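Local structure of ultraspiracle (Drosophila melanogaster, 1HG4) at residues Phe9-Glu12 with Arg13-Ala17. The protein probably acts as a ligand-regulated transcription factor of the nuclear hormone receptor family, its ligand-binding domain here locked in an inactive conformation with a phospholipid in its pocket. Sequence-based numbering, arbitrary orientation.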
loop_
_atom_site.group_PDB
_atom_site.type_symbol
_atom_site.label_atom_id
_atom_site.label_comp_id
_atom_site.label_asym_id
_atom_site.label_seq_id
_atom_site.Cartn_x
_atom_site.Cartn_y
_atom_site.Cartn_z
ATOM N N PHE A 9 -8.314 7.922 15.205
ATOM C CA PHE A 9 -6.869 7.624 14.995
ATOM C C PHE A 9 -6.025 8.876 15.269
ATOM O O PHE A 9 -5.548 9.546 14.347
ATOM C CB PHE A 9 -6.644 7.132 13.563
ATOM C CG PHE A 9 -5.518 6.144 13.435
ATOM C CD1 PHE A 9 -4.307 6.361 14.082
ATOM C CD2 PHE A 9 -5.687 4.974 12.703
ATOM C CE1 PHE A 9 -3.285 5.420 14.006
ATOM C CE2 PHE A 9 -4.678 4.036 12.623
ATOM C CZ PHE A 9 -3.473 4.256 13.277
ATOM N N SER A 10 -5.835 9.162 16.554
ATOM C CA SER A 10 -5.096 10.327 17.003
ATOM C C SER A 10 -4.136 9.964 18.133
ATOM O O SER A 10 -4.293 8.922 18.777
ATOM C CB SER A 10 -6.078 11.363 17.530
ATOM O OG SER A 10 -6.763 10.851 18.667
ATOM N N ILE A 11 -3.162 10.837 18.386
ATOM C CA ILE A 11 -2.207 10.604 19.460
ATOM C C ILE A 11 -2.968 10.408 20.779
ATOM O O ILE A 11 -2.556 9.624 21.637
ATOM C CB ILE A 11 -1.258 11.795 19.634
ATOM C CG1 ILE A 11 -0.475 12.040 18.357
ATOM C CG2 ILE A 11 -0.301 11.530 20.778
ATOM C CD1 ILE A 11 0.415 13.261 18.432
ATOM N N GLU A 12 -4.076 11.130 20.929
ATOM C CA GLU A 12 -4.891 11.044 22.136
ATOM C C GLU A 12 -5.508 9.660 22.284
ATOM O O GLU A 12 -5.620 9.146 23.399
ATOM C CB GLU A 12 -6.011 12.093 22.116
ATOM C CG GLU A 12 -5.551 13.518 21.821
ATOM C CD GLU A 12 -5.448 13.810 20.325
ATOM O OE1 GLU A 12 -6.506 13.985 19.669
ATOM O OE2 GLU A 12 -4.312 13.858 19.801
ATOM N N ARG A 13 -5.903 9.055 21.164
ATOM C CA ARG A 13 -6.521 7.735 21.199
ATOM C C ARG A 13 -5.463 6.683 21.493
ATOM O O ARG A 13 -5.731 5.658 22.128
ATOM C CB ARG A 13 -7.205 7.427 19.868
ATOM C CG ARG A 13 -8.553 6.720 20.015
ATOM C CD ARG A 13 -9.472 7.511 20.937
ATOM N NE ARG A 13 -10.775 7.806 20.343
ATOM C CZ ARG A 13 -11.709 8.547 20.938
ATOM N NH1 ARG A 13 -11.473 9.065 22.138
ATOM N NH2 ARG A 13 -12.877 8.771 20.344
ATOM N N ILE A 14 -4.252 6.945 21.027
ATOM C CA ILE A 14 -3.159 6.023 21.259
ATOM C C ILE A 14 -2.708 6.125 22.714
ATOM O O ILE A 14 -2.332 5.135 23.327
ATOM C CB ILE A 14 -1.990 6.329 20.331
ATOM C CG1 ILE A 14 -2.433 6.129 18.881
ATOM C CG2 ILE A 14 -0.823 5.435 20.674
ATOM C CD1 ILE A 14 -1.385 6.490 17.872
ATOM N N ILE A 15 -2.751 7.333 23.258
ATOM C CA ILE A 15 -2.365 7.559 24.638
ATOM C C ILE A 15 -3.341 6.834 25.554
ATOM O O ILE A 15 -2.941 6.164 26.504
ATOM C CB ILE A 15 -2.355 9.080 24.980
ATOM C CG1 ILE A 15 -1.009 9.692 24.583
ATOM C CG2 ILE A 15 -2.584 9.303 26.477
ATOM C CD1 ILE A 15 0.157 9.170 25.408
ATOM N N GLU A 16 -4.622 6.960 25.252
ATOM C CA GLU A 16 -5.647 6.327 26.059
ATOM C C GLU A 16 -5.461 4.815 26.160
ATOM O O GLU A 16 -5.693 4.222 27.212
ATOM C CB GLU A 16 -7.030 6.641 25.492
ATOM C CG GLU A 16 -8.142 6.428 26.505
ATOM C CD GLU A 16 -9.472 6.967 26.036
ATOM O OE1 GLU A 16 -10.082 6.341 25.141
ATOM O OE2 GLU A 16 -9.898 8.020 26.564
ATOM N N ALA A 17 -5.052 4.192 25.063
ATOM C CA ALA A 17 -4.832 2.757 25.047
ATOM C C ALA A 17 -3.713 2.366 26.020
ATOM O O ALA A 17 -3.867 1.444 26.819
ATOM C CB ALA A 17 -4.473 2.303 23.637
#
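S10 caps the first turn of helix 11-24 by accepting the backbone N-H of R13: S10 OG lies 3.2 Å from R13 N, with an N-H...O angle of 145°. This is the N-cap bond, and the first torsion explains it, since chi1 of 63° sets OG between the residue's own N and carbonyl carbon, which brings it within bonding distance of R13 N. The same hydroxyl donates a weak bond of 3.3 Å from S10 OG to E12 OE1; the E12 chain reaches back for it by bending at chi2 (85°). With an alanine here, R13 N would probably keep only its weak, bent bond to S10 O, and the E12 carboxylate would lose this tie to the helix start. One residue later the regular pattern begins, I14 N donating to S10 O at 3.0 Å, followed by I15 N to I11 O at 2.8 Å.

Traced outward, the I14 side chain runs back toward the helix start, past S10 O: CB stands 3.6 Å from I11 O, CG1 comes to 3.4 Å from S10 O, and CD1, 3.9 Å from that same oxygen, approaches the F9 ring obliquely at CE1 (4.4 Å). F9 CB points away from the helix, and the far part of its ring comes close enough for I14 CD1 to reach it. Around this helix start, I11 and I15 lie against helix 175-186, touching C180 and S179 respectively, F9 packs on V207 of helix 197-218, and I14 meets M70 in a loop, seating the helix's N-terminal end within the helical ligand-binding domain.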